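Local atomic coordinates of coenzyme A transferase (Yersinia pestis, PDB entry 3QLI), a protein that probably transfers coenzyme A between carboxylic acids and is a potential virulence factor of the plague bacterium. Residues A[57-62]-A[88-93]; A[75-80]-A[103-108]; A[127-132]-A[363-368]; A[414-419]-A[440-445]. All coordinates share one frame; numbering follows the deposited sequence.

Interaction 1. Residues A[57-62]-A[88-93]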
# COMPACT_ATOMS: atom_id res chain seq x y z
N ALA A 57 -6.07 -18.61 33.78
CA ALA A 57 -5.55 -18.10 35.05
C ALA A 57 -5.56 -16.56 35.11
O ALA A 57 -5.85 -15.95 36.14
CB ALA A 57 -4.14 -18.65 35.30
N LEU A 58 -5.25 -15.93 33.98
CA LEU A 58 -5.30 -14.47 33.93
C LEU A 58 -6.74 -13.98 34.09
O LEU A 58 -6.99 -13.03 34.83
CB LEU A 58 -4.68 -13.96 32.62
CG LEU A 58 -4.59 -12.44 32.43
CD1 LEU A 58 -3.93 -11.74 33.65
CD2 LEU A 58 -3.82 -12.14 31.12
N ALA A 59 -7.68 -14.61 33.39
CA ALA A 59 -9.09 -14.23 33.50
C ALA A 59 -9.58 -14.39 34.94
O ALA A 59 -10.30 -13.52 35.47
CB ALA A 59 -9.95 -15.08 32.55
N ASP A 60 -9.22 -15.49 35.57
CA ASP A 60 -9.56 -15.71 36.97
C ASP A 60 -9.02 -14.59 37.86
O ASP A 60 -9.68 -14.15 38.82
CB ASP A 60 -9.05 -17.08 37.45
CG ASP A 60 -9.76 -18.25 36.77
OD1 ASP A 60 -10.72 -18.02 36.00
OD2 ASP A 60 -9.35 -19.41 37.01
N ARG A 61 -7.82 -14.11 37.54
CA ARG A 61 -7.21 -13.03 38.30
C ARG A 61 -8.06 -11.75 38.21
O ARG A 61 -8.24 -11.04 39.20
CB ARG A 61 -5.78 -12.79 37.82
CG ARG A 61 -4.88 -12.28 38.91
CD ARG A 61 -3.48 -11.93 38.44
NE ARG A 61 -3.03 -10.78 39.21
CZ ARG A 61 -1.99 -10.01 38.90
NH1 ARG A 61 -1.24 -10.27 37.84
NH2 ARG A 61 -1.71 -8.97 39.68
N ALA A 62 -8.58 -11.47 37.02
CA ALA A 62 -9.48 -10.35 36.82
C ALA A 62 -10.79 -10.58 37.56
O ALA A 62 -11.33 -9.68 38.20
CB ALA A 62 -9.73 -10.15 35.32
N TYR A 88 -16.96 -10.60 28.07
CA TYR A 88 -17.52 -9.26 28.21
C TYR A 88 -17.46 -8.76 29.66
O TYR A 88 -17.13 -7.60 29.91
CB TYR A 88 -18.97 -9.25 27.71
CG TYR A 88 -19.59 -7.87 27.59
CD1 TYR A 88 -19.48 -7.13 26.42
CD2 TYR A 88 -20.30 -7.31 28.66
CE1 TYR A 88 -20.04 -5.88 26.30
CE2 TYR A 88 -20.87 -6.06 28.55
CZ TYR A 88 -20.74 -5.35 27.37
OH TYR A 88 -21.31 -4.10 27.27
N GLU A 89 -17.73 -9.66 30.60
CA GLU A 89 -17.83 -9.26 32.01
C GLU A 89 -16.50 -8.79 32.57
O GLU A 89 -16.46 -8.14 33.62
CB GLU A 89 -18.36 -10.41 32.86
CG GLU A 89 -19.53 -11.15 32.22
CD GLU A 89 -19.07 -12.30 31.34
OE1 GLU A 89 -18.44 -13.24 31.88
OE2 GLU A 89 -19.33 -12.26 30.12
N LEU A 90 -15.41 -9.12 31.89
CA LEU A 90 -14.08 -8.72 32.36
C LEU A 90 -13.54 -7.51 31.61
O LEU A 90 -12.42 -7.06 31.85
CB LEU A 90 -13.09 -9.89 32.20
CG LEU A 90 -13.48 -11.24 32.81
CD1 LEU A 90 -12.43 -12.28 32.50
CD2 LEU A 90 -13.68 -11.12 34.31
N ASN A 91 -14.35 -6.97 30.71
CA ASN A 91 -13.96 -5.82 29.89
C ASN A 91 -13.49 -4.59 30.67
O ASN A 91 -12.76 -3.76 30.13
CB ASN A 91 -15.10 -5.43 28.95
CG ASN A 91 -14.61 -4.63 27.76
OD1 ASN A 91 -14.57 -3.40 27.80
ND2 ASN A 91 -14.24 -5.32 26.69
N ASN A 92 -13.91 -4.47 31.92
CA ASN A 92 -13.52 -3.33 32.75
C ASN A 92 -12.14 -3.48 33.38
O ASN A 92 -11.63 -2.55 34.00
CB ASN A 92 -14.57 -3.09 33.84
CG ASN A 92 -14.65 -4.23 34.84
OD1 ASN A 92 -14.62 -5.40 34.46
ND2 ASN A 92 -14.74 -3.89 36.12
N ARG A 93 -11.55 -4.65 33.22
CA ARG A 93 -10.24 -4.94 33.81
C ARG A 93 -9.21 -5.38 32.78
O ARG A 93 -8.04 -5.03 32.89
CB ARG A 93 -10.37 -6.00 34.90
CG ARG A 93 -11.08 -5.48 36.16
CD ARG A 93 -11.20 -6.52 37.25
NE ARG A 93 -11.78 -5.93 38.45
CZ ARG A 93 -11.10 -5.24 39.36
NH1 ARG A 93 -9.78 -5.07 39.22
NH2 ARG A 93 -11.72 -4.74 40.41

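Interaction 2. Residues A[75-80]-A[103-108]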
# COMPACT_ATOMS: atom_id res chain seq x y z
N PHE A 75 -3.64 -10.40 17.61
CA PHE A 75 -4.19 -10.66 16.28
C PHE A 75 -4.78 -12.08 16.22
O PHE A 75 -4.37 -12.95 16.99
CB PHE A 75 -3.07 -10.64 15.23
CG PHE A 75 -2.57 -9.27 14.87
CD1 PHE A 75 -3.08 -8.60 13.78
CD2 PHE A 75 -1.56 -8.68 15.60
CE1 PHE A 75 -2.61 -7.36 13.43
CE2 PHE A 75 -1.08 -7.43 15.26
CZ PHE A 75 -1.60 -6.77 14.17
N GLU A 76 -5.71 -12.31 15.30
CA GLU A 76 -6.29 -13.64 15.10
C GLU A 76 -6.87 -14.38 16.31
O GLU A 76 -6.36 -15.42 16.72
CB GLU A 76 -5.30 -14.55 14.35
CG GLU A 76 -5.97 -15.61 13.50
CD GLU A 76 -6.94 -15.03 12.48
OE1 GLU A 76 -6.71 -13.91 12.00
OE2 GLU A 76 -7.94 -15.71 12.16
N THR A 77 -7.92 -13.81 16.90
CA THR A 77 -8.57 -14.38 18.08
C THR A 77 -9.17 -15.78 17.88
O THR A 77 -9.66 -16.12 16.80
CB THR A 77 -9.71 -13.47 18.57
OG1 THR A 77 -9.40 -12.11 18.25
CG2 THR A 77 -9.91 -13.62 20.07
N ALA A 78 -9.11 -16.58 18.94
CA ALA A 78 -9.64 -17.93 18.95
C ALA A 78 -10.57 -18.09 20.16
O ALA A 78 -10.50 -17.31 21.10
CB ALA A 78 -8.52 -18.95 19.02
N LYS A 79 -11.36 -19.15 20.16
CA LYS A 79 -12.34 -19.38 21.21
C LYS A 79 -11.65 -19.41 22.57
O LYS A 79 -12.26 -19.03 23.57
CB LYS A 79 -13.08 -20.70 20.97
CG LYS A 79 -14.19 -20.97 21.97
CD LYS A 79 -15.06 -22.14 21.53
CE LYS A 79 -16.06 -22.52 22.61
NZ LYS A 79 -16.80 -21.33 23.12
N ILE A 80 -10.40 -19.84 22.61
CA ILE A 80 -9.71 -19.89 23.88
C ILE A 80 -9.66 -18.49 24.48
O ILE A 80 -9.95 -18.31 25.66
CB ILE A 80 -8.26 -20.36 23.68
CG1 ILE A 80 -8.22 -21.77 23.09
CG2 ILE A 80 -7.49 -20.29 24.99
CD1 ILE A 80 -6.96 -22.07 22.32
N ALA A 103 -14.88 -12.50 14.53
CA ALA A 103 -16.21 -12.84 15.06
C ALA A 103 -16.31 -12.55 16.56
O ALA A 103 -17.32 -12.01 17.03
CB ALA A 103 -16.55 -14.31 14.77
N VAL A 104 -15.28 -12.90 17.31
CA VAL A 104 -15.28 -12.67 18.76
C VAL A 104 -15.45 -11.18 19.11
O VAL A 104 -16.25 -10.83 19.97
CB VAL A 104 -14.00 -13.23 19.42
CG1 VAL A 104 -13.94 -12.83 20.89
CG2 VAL A 104 -13.93 -14.74 19.25
N GLU A 105 -14.69 -10.31 18.45
CA GLU A 105 -14.78 -8.87 18.70
C GLU A 105 -16.08 -8.27 18.16
O GLU A 105 -16.64 -7.35 18.75
CB GLU A 105 -13.57 -8.13 18.11
CG GLU A 105 -12.26 -8.41 18.80
CD GLU A 105 -11.66 -9.75 18.42
OE1 GLU A 105 -11.98 -10.29 17.34
OE2 GLU A 105 -10.85 -10.27 19.21
N ARG A 106 -16.53 -8.75 17.01
CA ARG A 106 -17.82 -8.31 16.49
C ARG A 106 -18.93 -8.53 17.53
O ARG A 106 -19.74 -7.63 17.78
CB ARG A 106 -18.16 -9.01 15.17
CG ARG A 106 -17.33 -8.51 14.00
CD ARG A 106 -17.95 -8.89 12.65
NE ARG A 106 -17.96 -10.33 12.44
CZ ARG A 106 -16.98 -11.02 11.87
NH1 ARG A 106 -15.87 -10.41 11.46
NH2 ARG A 106 -17.10 -12.33 11.72
N ALA A 107 -18.96 -9.71 18.15
CA ALA A 107 -19.93 -10.00 19.21
C ALA A 107 -19.81 -9.04 20.40
O ALA A 107 -20.81 -8.53 20.92
CB ALA A 107 -19.81 -11.45 19.67
N LEU A 108 -18.59 -8.78 20.84
CA LEU A 108 -18.36 -7.84 21.93
C LEU A 108 -18.82 -6.44 21.55
O LEU A 108 -19.46 -5.75 22.35
CB LEU A 108 -16.88 -7.79 22.30
CG LEU A 108 -16.26 -9.03 22.93
CD1 LEU A 108 -14.74 -8.86 23.02
CD2 LEU A 108 -16.87 -9.29 24.30

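Interaction 3. Residues A[127-132]-A[363-368]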
# COMPACT_ATOMS: atom_id res chain seq x y z
N ASN A 127 -0.64 -2.24 10.06
CA ASN A 127 -0.37 -3.30 9.10
C ASN A 127 0.18 -4.54 9.80
O ASN A 127 1.14 -4.46 10.58
CB ASN A 127 0.63 -2.84 8.05
CG ASN A 127 0.10 -1.73 7.21
OD1 ASN A 127 -0.76 -1.94 6.37
ND2 ASN A 127 0.61 -0.53 7.41
N PHE A 128 -0.42 -5.69 9.52
CA PHE A 128 0.06 -6.94 10.12
C PHE A 128 1.56 -7.10 9.84
O PHE A 128 2.31 -7.56 10.70
CB PHE A 128 -0.77 -8.12 9.59
CG PHE A 128 -0.37 -9.47 10.15
CD1 PHE A 128 -0.19 -9.66 11.51
CD2 PHE A 128 -0.23 -10.56 9.29
CE1 PHE A 128 0.17 -10.92 12.01
CE2 PHE A 128 0.11 -11.83 9.77
CZ PHE A 128 0.32 -12.01 11.14
N HIS A 129 2.01 -6.70 8.65
CA HIS A 129 3.42 -6.87 8.28
C HIS A 129 4.38 -6.06 9.15
O HIS A 129 5.58 -6.35 9.19
CB HIS A 129 3.69 -6.62 6.78
CG HIS A 129 3.63 -5.18 6.38
ND1 HIS A 129 2.58 -4.65 5.67
CD2 HIS A 129 4.51 -4.16 6.55
CE1 HIS A 129 2.80 -3.36 5.44
NE2 HIS A 129 3.97 -3.04 5.97
N GLN A 130 3.84 -5.05 9.84
CA GLN A 130 4.66 -4.19 10.72
C GLN A 130 4.46 -4.53 12.20
O GLN A 130 5.00 -3.84 13.07
CB GLN A 130 4.33 -2.71 10.48
CG GLN A 130 4.67 -2.25 9.08
CD GLN A 130 4.05 -0.92 8.70
OE1 GLN A 130 3.15 -0.41 9.39
NE2 GLN A 130 4.52 -0.36 7.61
N ALA A 131 3.72 -5.59 12.48
CA ALA A 131 3.40 -5.96 13.86
C ALA A 131 4.61 -6.17 14.77
O ALA A 131 4.58 -5.75 15.93
CB ALA A 131 2.47 -7.18 13.92
N PRO A 132 5.67 -6.82 14.27
CA PRO A 132 6.80 -7.04 15.17
C PRO A 132 7.36 -5.72 15.69
O PRO A 132 7.54 -5.53 16.89
CB PRO A 132 7.83 -7.78 14.29
CG PRO A 132 6.97 -8.47 13.23
CD PRO A 132 5.88 -7.44 12.95
N GLN A 363 -3.79 -9.29 3.20
CA GLN A 363 -4.27 -9.43 1.83
C GLN A 363 -3.53 -8.50 0.87
O GLN A 363 -2.97 -8.95 -0.13
CB GLN A 363 -5.79 -9.20 1.71
CG GLN A 363 -6.26 -9.02 0.25
CD GLN A 363 -7.78 -9.16 0.08
OE1 GLN A 363 -8.41 -8.33 -0.57
NE2 GLN A 363 -8.36 -10.21 0.65
N LEU A 364 -3.49 -7.21 1.20
CA LEU A 364 -2.91 -6.25 0.27
C LEU A 364 -1.40 -6.46 0.07
O LEU A 364 -0.88 -6.18 -1.00
CB LEU A 364 -3.21 -4.81 0.71
CG LEU A 364 -2.78 -3.70 -0.26
CD1 LEU A 364 -3.39 -3.89 -1.67
CD2 LEU A 364 -3.18 -2.36 0.31
N ASP A 365 -0.70 -6.94 1.10
CA ASP A 365 0.72 -7.26 0.96
C ASP A 365 0.93 -8.22 -0.21
O ASP A 365 1.86 -8.06 -0.99
CB ASP A 365 1.27 -7.93 2.22
CG ASP A 365 1.12 -7.06 3.45
OD1 ASP A 365 1.18 -5.82 3.31
OD2 ASP A 365 0.93 -7.61 4.55
N PHE A 366 0.07 -9.22 -0.30
CA PHE A 366 0.22 -10.24 -1.33
C PHE A 366 -0.35 -9.80 -2.68
O PHE A 366 0.13 -10.22 -3.73
CB PHE A 366 -0.36 -11.58 -0.84
CG PHE A 366 0.65 -12.39 -0.05
CD1 PHE A 366 1.55 -13.21 -0.71
CD2 PHE A 366 0.74 -12.25 1.33
CE1 PHE A 366 2.51 -13.91 -0.01
CE2 PHE A 366 1.71 -12.96 2.05
CZ PHE A 366 2.58 -13.80 1.38
N VAL A 367 -1.38 -8.96 -2.65
CA VAL A 367 -1.87 -8.34 -3.89
C VAL A 367 -0.71 -7.57 -4.55
O VAL A 367 -0.45 -7.70 -5.75
CB VAL A 367 -3.07 -7.38 -3.61
CG1 VAL A 367 -3.40 -6.53 -4.84
CG2 VAL A 367 -4.29 -8.17 -3.16
N ARG A 368 -0.01 -6.78 -3.74
CA ARG A 368 1.13 -6.00 -4.23
C ARG A 368 2.31 -6.88 -4.62
O ARG A 368 2.93 -6.69 -5.67
CB ARG A 368 1.59 -5.02 -3.15
CG ARG A 368 0.60 -3.92 -2.81
CD ARG A 368 1.03 -3.22 -1.49
NE ARG A 368 0.42 -1.91 -1.29
CZ ARG A 368 0.37 -1.28 -0.11
NH1 ARG A 368 0.87 -1.87 0.97
NH2 ARG A 368 -0.18 -0.07 -0.01
O HOH W 1 0.19 -6.20 6.55

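Interaction 4. Residues A[414-419]-A[440-445]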
# COMPACT_ATOMS: atom_id res chain seq x y z
N THR A 414 -15.15 -14.49 -10.20
CA THR A 414 -16.40 -15.02 -9.63
C THR A 414 -16.69 -16.32 -10.38
O THR A 414 -15.90 -16.75 -11.22
CB THR A 414 -17.60 -14.04 -9.81
OG1 THR A 414 -17.99 -14.00 -11.19
CG2 THR A 414 -17.28 -12.61 -9.32
N GLU A 415 -17.83 -16.94 -10.10
CA GLU A 415 -18.20 -18.16 -10.82
C GLU A 415 -18.43 -17.91 -12.32
O GLU A 415 -18.49 -18.85 -13.12
CB GLU A 415 -19.42 -18.84 -10.16
CG GLU A 415 -20.76 -18.13 -10.33
CD GLU A 415 -21.08 -17.14 -9.22
OE1 GLU A 415 -20.15 -16.61 -8.57
OE2 GLU A 415 -22.28 -16.89 -8.98
N PHE A 416 -18.52 -16.64 -12.71
CA PHE A 416 -18.71 -16.30 -14.13
C PHE A 416 -17.44 -15.92 -14.92
O PHE A 416 -17.51 -15.58 -16.10
CB PHE A 416 -19.79 -15.22 -14.28
CG PHE A 416 -21.12 -15.65 -13.73
CD1 PHE A 416 -21.84 -16.67 -14.34
CD2 PHE A 416 -21.63 -15.07 -12.59
CE1 PHE A 416 -23.06 -17.08 -13.82
CE2 PHE A 416 -22.85 -15.46 -12.07
CZ PHE A 416 -23.57 -16.47 -12.68
N GLY A 417 -16.28 -15.99 -14.28
CA GLY A 417 -15.05 -15.81 -15.04
C GLY A 417 -14.05 -14.93 -14.30
O GLY A 417 -14.16 -14.78 -13.10
N ALA A 418 -13.11 -14.35 -15.04
CA ALA A 418 -12.01 -13.60 -14.45
C ALA A 418 -11.76 -12.32 -15.24
O ALA A 418 -11.96 -12.27 -16.45
CB ALA A 418 -10.75 -14.45 -14.44
N VAL A 419 -11.30 -11.28 -14.56
CA VAL A 419 -10.94 -10.04 -15.24
C VAL A 419 -9.64 -9.51 -14.66
O VAL A 419 -9.50 -9.44 -13.45
CB VAL A 419 -12.04 -8.96 -15.09
CG1 VAL A 419 -11.59 -7.63 -15.72
CG2 VAL A 419 -13.35 -9.44 -15.71
N ASP A 440 -28.92 -11.75 -12.91
CA ASP A 440 -30.04 -11.03 -12.29
C ASP A 440 -29.73 -9.57 -11.93
O ASP A 440 -30.64 -8.76 -11.79
CB ASP A 440 -30.53 -11.76 -11.04
CG ASP A 440 -31.16 -13.11 -11.34
OD1 ASP A 440 -31.39 -13.40 -12.54
OD2 ASP A 440 -31.41 -13.87 -10.38
N PHE A 441 -28.45 -9.24 -11.78
CA PHE A 441 -28.07 -7.91 -11.30
C PHE A 441 -27.35 -7.04 -12.33
O PHE A 441 -27.04 -5.89 -12.06
CB PHE A 441 -27.19 -8.02 -10.05
CG PHE A 441 -27.87 -8.67 -8.88
CD1 PHE A 441 -28.80 -7.96 -8.13
CD2 PHE A 441 -27.57 -9.97 -8.52
CE1 PHE A 441 -29.43 -8.55 -7.04
CE2 PHE A 441 -28.20 -10.57 -7.44
CZ PHE A 441 -29.13 -9.86 -6.69
N ARG A 442 -27.10 -7.58 -13.52
CA ARG A 442 -26.28 -6.84 -14.48
C ARG A 442 -26.92 -5.55 -14.98
O ARG A 442 -26.24 -4.54 -15.16
CB ARG A 442 -25.84 -7.73 -15.64
CG ARG A 442 -24.90 -8.84 -15.17
CD ARG A 442 -24.23 -9.59 -16.33
NE ARG A 442 -23.65 -10.84 -15.84
CZ ARG A 442 -23.23 -11.83 -16.63
NH1 ARG A 442 -23.30 -11.71 -17.95
NH2 ARG A 442 -22.74 -12.94 -16.07
N ASP A 443 -28.24 -5.57 -15.20
CA ASP A 443 -28.93 -4.37 -15.68
C ASP A 443 -28.89 -3.26 -14.64
O ASP A 443 -28.65 -2.10 -14.95
CB ASP A 443 -30.38 -4.68 -16.05
CG ASP A 443 -30.51 -5.50 -17.32
OD1 ASP A 443 -29.48 -5.75 -17.98
OD2 ASP A 443 -31.64 -5.90 -17.66
N GLU A 444 -29.13 -3.63 -13.38
CA GLU A 444 -29.12 -2.67 -12.30
C GLU A 444 -27.72 -2.08 -12.13
O GLU A 444 -27.56 -0.88 -11.90
CB GLU A 444 -29.57 -3.32 -11.00
CG GLU A 444 -29.74 -2.33 -9.86
CD GLU A 444 -30.49 -2.91 -8.67
OE1 GLU A 444 -31.07 -2.11 -7.89
OE2 GLU A 444 -30.50 -4.15 -8.51
N LEU A 445 -26.70 -2.92 -12.22
CA LEU A 445 -25.33 -2.45 -12.07
C LEU A 445 -24.94 -1.53 -13.22
O LEU A 445 -24.21 -0.56 -13.02
CB LEU A 445 -24.36 -3.62 -11.99
CG LEU A 445 -24.42 -4.45 -10.72
CD1 LEU A 445 -23.64 -5.75 -10.90
CD2 LEU A 445 -23.86 -3.63 -9.54

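Interaction 1. Residues A[57-62]-A[88-93]
Leu90 lays its two methyls against one side of helix 52-63, where Ala59 and Ala62, three residues apart, face it one turn along the helix. CD1 reaches the methyl of Ala59, with Ala59 CB and Leu90 CD1 3.7 Å apart, while Leu90 CD2 lies 4.2 Å from Ala62 CB. The leucine fork can straddle the pair because its CG lies anti to its own carbonyl carbon, chi1 -53°, which directs both branches at the helix. Alanine suits both helical positions: a single methyl lets the loop come close, and the CA atoms of Ala62 and Arg93 are only 6.2 Å apart.

This apolar part is buried and close-fitting. Nearer the solvent, the contact changes character. Arg93 starts with its CB 4.2 Å from Ala62 CB, and its extended chain then runs past the helix backbone, bringing Arg93 CD to 3.3 Å from Ala62 O. No polar bond links the two segments here; the guanidinium goes on to give a hydrogen bond from NH1 to Ile67 O, and Arg93 as a whole is partly exposed.

In the Rossmann-like N-terminal half, the contact fastens the turn leading into strand 94-98, an outermost strand of the parallel sheet, to helix 52-63. Ala62 also touches Ile94 of that strand, and Arg93 pairs by its backbone with Leu70 at the start of neighbouring strand 70-74.

Interaction 2. Residues A[75-80]-A[103-108]
Thr77 and Val104, 7.0 Å apart at their CA atoms, mark the closest backbone approach between the loop that follows strand 70-74 and the first turns of helix 103-114. The loop kinks at Glu76, whose phi is positive, and is extended at Thr77 and Ala78, the latter being the N-cap of the short helix 79-83. Thr77 turns its side chain to helix 103-114 and divides it between two neighbours. Its methyl meets the isopropyl group of Val104, with Thr77 CG2 4.2 Å from Val104 CB, the two side chains crossing at a slant. Its hydroxyl donates to Glu105, and Thr77 OG1 to Glu105 OE2 measures a short 2.5 Å. The oxygen is approached on its syn side, with the hydroxyl 15° out of the carboxylate plane.

Glu105 begins by pointing along the flank of its helix; the bend at chi2, 78°, swings the carboxylate back to the threonine. Threonine is well chosen here, since one branch can satisfy an acid while the other packs on a valine.

Both carboxylate oxygens are used further: OE2 also takes the hydroxyl of Tyr74, and OE1 accepts from the backbone N of Thr102, just before the helix. Glu76 and Ala103, next to these residues, and Arg106 bind coenzyme A in this protein. The polar groups thus tie together the loop and helix that carry these ligand-binding residues. A buried acid gripped by two hydroxyls and a backbone N-H is probably stabilised as the carboxylate, and the network is consistent with a second-shell role in holding the coenzyme A site in shape.

Interaction 3. Residues A[127-132]-A[363-368]
His129 meets Asp365 where two Rossmann-like halves face each other: the histidine lies in a 3-10 turn just before helix 131-139 of the N-terminal half, the aspartate in helix 363-372 of the C-terminal half. That second helix opens with Gln363, a coenzyme A-binding residue whose amide is held by Thr404 and Ala337 rather than by the turn.

Two residues on, Asp365 carries the contact. Its CG is anti to its carbonyl carbon, chi1 -59°, which sends the carboxylate across to the imidazole. His129 ND1 gives Asp365 OD1 a weak hydrogen bond of 3.0 Å; OD1 sits obliquely to the ring, so the N-H...O angle is only 129°. Ring and carboxylate planes are 71° apart. A short side chain with two acceptors suits this spot, since OD2 is also bound by Asn321, and the side chain lies about 5 Å from that of Glu264, the residue that binds coenzyme A covalently.

Further along, Phe366 and Val367 pack against strands 332-337 and 377-381 respectively, while Arg368 extends to the second subunit, near its own counterpart there.

A water probably strengthens the link: it lies 3.0 Å from His129 ND1, accepts from His129 N at 2.8 Å and donates to Asp365 OD2 at 2.6 Å.

Interaction 4. Residues A[414-419]-A[440-445]
Between 414-419 and 440-445, only Phe416 and Arg442 touch, where a beta hairpin meets the C-terminal helix 439-451. The hairpin turns between antiparallel strands 411-414 and 417-420, the last pair in the mixed sheet of the C-terminal Rossmann-like half, through a type I turn from Thr414 to Gly417.

The interaction between aromatic ring and cation is modest. Arg442 NH2 lies over one face of the ring, near its rim, 3.9 Å from Phe416 CG, whereas the guanidinium presents its edge; the two planes are 81° apart. Glu415 CG covers the opposite face. Arg442 CZ lies 5.5 Å from the centroid of the Phe416 ring, so any cation-pi attraction is weak at most. The extended arginine chain spans most of the gap, for the CA atoms of Phe416 and Arg442 remain 12.1 Å apart. A long, flexible residue suits such a distance, and a partly exposed aromatic offers it a flat apolar surface.

The stronger polar bonds of the arginine run to its own neighbourhood. NH1 forms a salt bridge with Glu435, and NE donates to Ala437 O; together these probably limit the swing of the guanidinium at the surface.

Backbone and hydroxyl bonds shape the turn itself. Thr414 and Gly417 exchange backbone bonds in both directions, and Gly417 takes a positive phi of 137°, where a CB would press on the preceding carbonyl oxygen. The hydroxyl of Thr414 donates to Leu436 O and accepts from the backbone N of Phe416, closing an ST turn with Phe416 N 3.1 Å from Thr414 OG1.

How the interactions relate
Interactions 1 and 2 are buried contacts of the N-terminal half, interaction 3 is partly buried between the two halves, and interaction 4 is a surface contact of the C-terminal half. The chemistry follows: methyl packing in interaction 1, a short hydroxyl-carboxylate bond beside the coenzyme A site in interaction 2, a water-assisted imidazole-carboxylate pair in interaction 3, and a long arginine over a ring in interaction 4. Interactions 1 and 2 alternate along the chain and touch through Tyr88 and Leu108. Phe75 packs on Phe128 and Ala131, linking interactions 2 and 3, whereas interaction 4 touches none of the others.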